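PDB 6TFX: ABC transporter substrate-binding protein from Rhizobium radiobacter, which binds mannityl-opines such as mannopinic acid as the solute-binding protein of an ABC transporter that imports them into the bacterium. Local coordinates for residues 87-99 against 113-126. Numbering follows the deposited sequence.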
# COMPACT_ATOMS: atom_id res chain seq x y z
N THR A 87 -20.18 -18.73 -0.80
CA THR A 87 -20.04 -19.94 -1.62
C THR A 87 -18.86 -19.86 -2.56
O THR A 87 -18.34 -18.77 -2.82
CB THR A 87 -21.31 -20.17 -2.49
OG1 THR A 87 -21.38 -19.13 -3.47
CG2 THR A 87 -22.59 -20.26 -1.66
N ALA A 88 -18.53 -21.00 -3.16
CA ALA A 88 -17.49 -21.07 -4.19
C ALA A 88 -17.83 -20.13 -5.36
O ALA A 88 -16.92 -19.52 -5.93
CB ALA A 88 -17.35 -22.50 -4.69
N ASP A 89 -19.15 -19.93 -5.69
CA ASP A 89 -19.50 -18.99 -6.77
C ASP A 89 -19.05 -17.55 -6.46
O ASP A 89 -18.69 -16.81 -7.38
CB ASP A 89 -21.01 -19.02 -7.06
CG ASP A 89 -21.48 -20.25 -7.85
OD1 ASP A 89 -20.61 -21.02 -8.34
OD2 ASP A 89 -22.71 -20.42 -8.00
N ASP A 90 -19.09 -17.13 -5.18
CA ASP A 90 -18.62 -15.80 -4.80
C ASP A 90 -17.11 -15.70 -5.01
O ASP A 90 -16.61 -14.66 -5.43
CB ASP A 90 -18.92 -15.53 -3.31
CG ASP A 90 -20.40 -15.40 -3.02
OD1 ASP A 90 -21.09 -14.69 -3.79
OD2 ASP A 90 -20.87 -15.99 -2.01
N VAL A 91 -16.37 -16.78 -4.68
CA VAL A 91 -14.91 -16.80 -4.84
C VAL A 91 -14.55 -16.71 -6.32
O VAL A 91 -13.67 -15.93 -6.69
CB VAL A 91 -14.28 -18.03 -4.16
CG1 VAL A 91 -12.78 -18.11 -4.45
CG2 VAL A 91 -14.55 -18.01 -2.65
N VAL A 92 -15.24 -17.51 -7.17
CA VAL A 92 -15.00 -17.46 -8.62
C VAL A 92 -15.27 -16.05 -9.11
O VAL A 92 -14.46 -15.50 -9.85
CB VAL A 92 -15.89 -18.50 -9.36
CG1 VAL A 92 -15.77 -18.34 -10.88
CG2 VAL A 92 -15.50 -19.92 -8.94
N PHE A 93 -16.43 -15.46 -8.72
CA PHE A 93 -16.77 -14.13 -9.17
C PHE A 93 -15.69 -13.11 -8.75
O PHE A 93 -15.23 -12.29 -9.56
CB PHE A 93 -18.14 -13.71 -8.62
CG PHE A 93 -18.46 -12.26 -8.89
CD1 PHE A 93 -18.95 -11.87 -10.13
CD2 PHE A 93 -18.22 -11.28 -7.93
CE1 PHE A 93 -19.21 -10.51 -10.40
CE2 PHE A 93 -18.46 -9.93 -8.21
CZ PHE A 93 -18.95 -9.56 -9.44
N SER A 94 -15.27 -13.19 -7.47
CA SER A 94 -14.32 -12.23 -6.93
C SER A 94 -12.95 -12.31 -7.58
O SER A 94 -12.41 -11.27 -7.97
CB SER A 94 -14.17 -12.39 -5.42
OG SER A 94 -15.42 -12.19 -4.79
N LEU A 95 -12.38 -13.52 -7.67
CA LEU A 95 -11.05 -13.71 -8.26
C LEU A 95 -11.06 -13.41 -9.75
O LEU A 95 -10.10 -12.81 -10.25
CB LEU A 95 -10.48 -15.10 -7.96
CG LEU A 95 -10.19 -15.34 -6.49
CD1 LEU A 95 -9.61 -16.73 -6.29
CD2 LEU A 95 -9.17 -14.28 -5.92
N ASP A 96 -12.19 -13.72 -10.45
CA ASP A 96 -12.22 -13.35 -11.87
C ASP A 96 -12.29 -11.84 -12.01
O ASP A 96 -11.80 -11.29 -13.01
CB ASP A 96 -13.42 -13.98 -12.57
CG ASP A 96 -13.27 -15.46 -12.88
OD1 ASP A 96 -12.11 -15.97 -12.78
OD2 ASP A 96 -14.29 -16.10 -13.23
N LYS A 97 -12.96 -11.16 -11.06
CA LYS A 97 -13.04 -9.70 -11.08
C LYS A 97 -11.64 -9.12 -10.79
O LYS A 97 -11.17 -8.28 -11.55
CB LYS A 97 -14.06 -9.18 -10.06
CG LYS A 97 -14.24 -7.67 -10.08
CD LYS A 97 -15.32 -7.25 -9.09
CE LYS A 97 -15.46 -5.74 -8.99
NZ LYS A 97 -14.21 -5.11 -8.48
N ALA A 98 -10.95 -9.64 -9.76
CA ALA A 98 -9.61 -9.18 -9.37
C ALA A 98 -8.61 -9.28 -10.52
O ALA A 98 -7.76 -8.41 -10.65
CB ALA A 98 -9.11 -10.02 -8.20
N ARG A 99 -8.72 -10.33 -11.35
CA ARG A 99 -7.77 -10.56 -12.43
C ARG A 99 -8.14 -9.91 -13.76
O ARG A 99 -7.43 -10.08 -14.75
CB ARG A 99 -7.49 -12.06 -12.60
CG ARG A 99 -8.61 -12.89 -13.17
CD ARG A 99 -8.40 -14.33 -12.72
NE ARG A 99 -9.33 -15.26 -13.37
CZ ARG A 99 -9.09 -15.88 -14.51
NH1 ARG A 99 -7.96 -15.67 -15.17
NH2 ARG A 99 -9.99 -16.72 -15.02
N ILE A 113 -2.82 -16.70 -13.26
CA ILE A 113 -3.99 -17.53 -12.99
C ILE A 113 -4.64 -17.84 -14.35
O ILE A 113 -4.89 -16.91 -15.13
CB ILE A 113 -5.00 -16.83 -12.03
CG1 ILE A 113 -4.41 -16.73 -10.59
CG2 ILE A 113 -6.33 -17.59 -12.01
CD1 ILE A 113 -5.44 -16.16 -9.48
N GLN A 114 -4.91 -19.12 -14.63
CA GLN A 114 -5.56 -19.51 -15.88
C GLN A 114 -7.08 -19.54 -15.68
O GLN A 114 -7.82 -18.93 -16.46
CB GLN A 114 -5.06 -20.88 -16.36
CG GLN A 114 -5.57 -21.21 -17.74
CD GLN A 114 -5.53 -22.68 -18.05
OE1 GLN A 114 -4.64 -23.42 -17.62
NE2 GLN A 114 -6.51 -23.13 -18.84
N LYS A 115 -7.54 -20.28 -14.64
CA LYS A 115 -8.97 -20.34 -14.37
C LYS A 115 -9.27 -20.55 -12.90
O LYS A 115 -8.41 -20.99 -12.14
CB LYS A 115 -9.69 -21.37 -15.26
CG LYS A 115 -9.00 -22.70 -15.39
CD LYS A 115 -9.59 -23.54 -16.54
CE LYS A 115 -9.04 -24.94 -16.49
NZ LYS A 115 -9.60 -25.79 -17.57
N VAL A 116 -10.50 -20.16 -12.51
CA VAL A 116 -11.00 -20.32 -11.14
C VAL A 116 -12.37 -20.95 -11.34
O VAL A 116 -13.22 -20.37 -12.05
CB VAL A 116 -11.09 -18.97 -10.38
CG1 VAL A 116 -11.50 -19.21 -8.92
CG2 VAL A 116 -9.76 -18.21 -10.44
N GLU A 117 -12.58 -22.12 -10.74
CA GLU A 117 -13.81 -22.89 -10.94
C GLU A 117 -14.45 -23.35 -9.64
O GLU A 117 -13.74 -23.74 -8.71
CB GLU A 117 -13.52 -24.13 -11.81
CG GLU A 117 -12.97 -23.79 -13.18
CD GLU A 117 -12.46 -24.96 -14.00
OE1 GLU A 117 -11.49 -25.62 -13.57
OE2 GLU A 117 -13.03 -25.20 -15.09
N ALA A 118 -15.79 -23.36 -9.60
CA ALA A 118 -16.54 -23.86 -8.46
C ALA A 118 -16.80 -25.34 -8.73
O ALA A 118 -17.60 -25.66 -9.62
CB ALA A 118 -17.86 -23.10 -8.33
N VAL A 119 -16.09 -26.23 -8.02
CA VAL A 119 -16.25 -27.69 -8.19
C VAL A 119 -17.60 -28.08 -7.58
O VAL A 119 -18.34 -28.89 -8.13
CB VAL A 119 -15.06 -28.46 -7.58
CG1 VAL A 119 -15.27 -29.97 -7.67
CG2 VAL A 119 -13.76 -28.06 -8.26
N ASP A 120 -17.91 -27.46 -6.43
CA ASP A 120 -19.19 -27.56 -5.73
C ASP A 120 -19.31 -26.30 -4.88
O ASP A 120 -18.39 -25.47 -4.93
CB ASP A 120 -19.33 -28.87 -4.93
CG ASP A 120 -18.27 -29.11 -3.88
OD1 ASP A 120 -17.92 -28.14 -3.17
OD2 ASP A 120 -17.82 -30.28 -3.74
N ALA A 121 -20.41 -26.14 -4.10
CA ALA A 121 -20.63 -24.91 -3.31
C ALA A 121 -19.53 -24.58 -2.30
O ALA A 121 -19.39 -23.41 -1.91
CB ALA A 121 -21.98 -24.96 -2.62
N LYS A 122 -18.75 -25.60 -1.87
CA LYS A 122 -17.69 -25.39 -0.88
C LYS A 122 -16.28 -25.78 -1.37
O LYS A 122 -15.41 -26.03 -0.56
CB LYS A 122 -18.04 -26.11 0.45
CG LYS A 122 -18.15 -27.64 0.34
CD LYS A 122 -18.51 -28.31 1.67
CE LYS A 122 -18.92 -29.75 1.50
NZ LYS A 122 -17.91 -30.69 2.06
N THR A 123 -16.08 -25.87 -2.69
CA THR A 123 -14.79 -26.28 -3.23
C THR A 123 -14.45 -25.40 -4.43
O THR A 123 -15.23 -25.34 -5.37
CB THR A 123 -14.82 -27.78 -3.62
OG1 THR A 123 -15.23 -28.54 -2.49
CG2 THR A 123 -13.46 -28.28 -4.11
N VAL A 124 -13.26 -24.75 -4.38
CA VAL A 124 -12.77 -23.87 -5.44
C VAL A 124 -11.49 -24.49 -6.00
O VAL A 124 -10.58 -24.82 -5.23
CB VAL A 124 -12.46 -22.45 -4.86
CG1 VAL A 124 -11.84 -21.56 -5.93
CG2 VAL A 124 -13.73 -21.81 -4.30
N ARG A 125 -11.40 -24.58 -7.33
CA ARG A 125 -10.20 -25.08 -7.98
C ARG A 125 -9.58 -23.91 -8.74
O ARG A 125 -10.24 -23.30 -9.57
CB ARG A 125 -10.54 -26.20 -8.96
CG ARG A 125 -9.32 -26.78 -9.71
CD ARG A 125 -9.74 -27.78 -10.79
NE ARG A 125 -10.44 -28.93 -10.22
CZ ARG A 125 -11.29 -29.70 -10.89
NH1 ARG A 125 -11.56 -29.45 -12.17
NH2 ARG A 125 -11.89 -30.72 -10.29
N ILE A 126 -8.31 -23.61 -8.45
CA ILE A 126 -7.57 -22.54 -9.14
C ILE A 126 -6.48 -23.23 -9.97
O ILE A 126 -5.68 -23.98 -9.43
CB ILE A 126 -6.94 -21.54 -8.14
CG1 ILE A 126 -8.06 -20.87 -7.30
CG2 ILE A 126 -6.07 -20.51 -8.87
CD1 ILE A 126 -7.57 -20.01 -6.16
O HOH W 1 -5.55 -14.05 -15.02
O HOH W 2 -12.08 -19.00 -14.62
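R99 lays its side chain against I113 and Q114 where helix 88-98 packs along the β-hairpin of strands 113-118 and 123-128, part of the four-stranded antiparallel sheet of this family 5 solute-binding protein, away from the opine and magnesium sites. The helix runs nearly antiparallel to the edge strand 113-118, their axes 7.4 Å apart at an angle of 164°. R99 can be followed outward. Its CB leaves the end of the helix toward the strand, and with chi1 at 71° CG lies between backbone N and carbonyl carbon; from there the chain extends to NE. R99 CD rests on I113 CG2 at 3.9 Å, and the same methyl sits over one face of the guanidinium, offset toward its rim. NE and NH2 both grip D96 OD1 side-on, a salt bridge within the helix segment that fixes the rotation of the flat group; R99 NE is 2.9 Å from D96 OD1. NH2 also gives a weak bond to Q114 O and another to a water held by V116 N, while R99 NH1 donates to a second water, whose O lies 2.9 Å from I113 O. Further along, V116 CG2 meets L95 CB, and V116 CG1 touches V92 CG2. L95 CD1 goes deeper, to I126 CD1, and V124 CG2 fits against A88 CB and V91 CB. The type I turn D120-T123, with an Asx turn at D120, closes the hairpin beside the helix start, where T87 and D90 form a capping box. There A88 N donates to A121 O at 2.8 Å, approaching from above the carbonyl plane, 42° out of it.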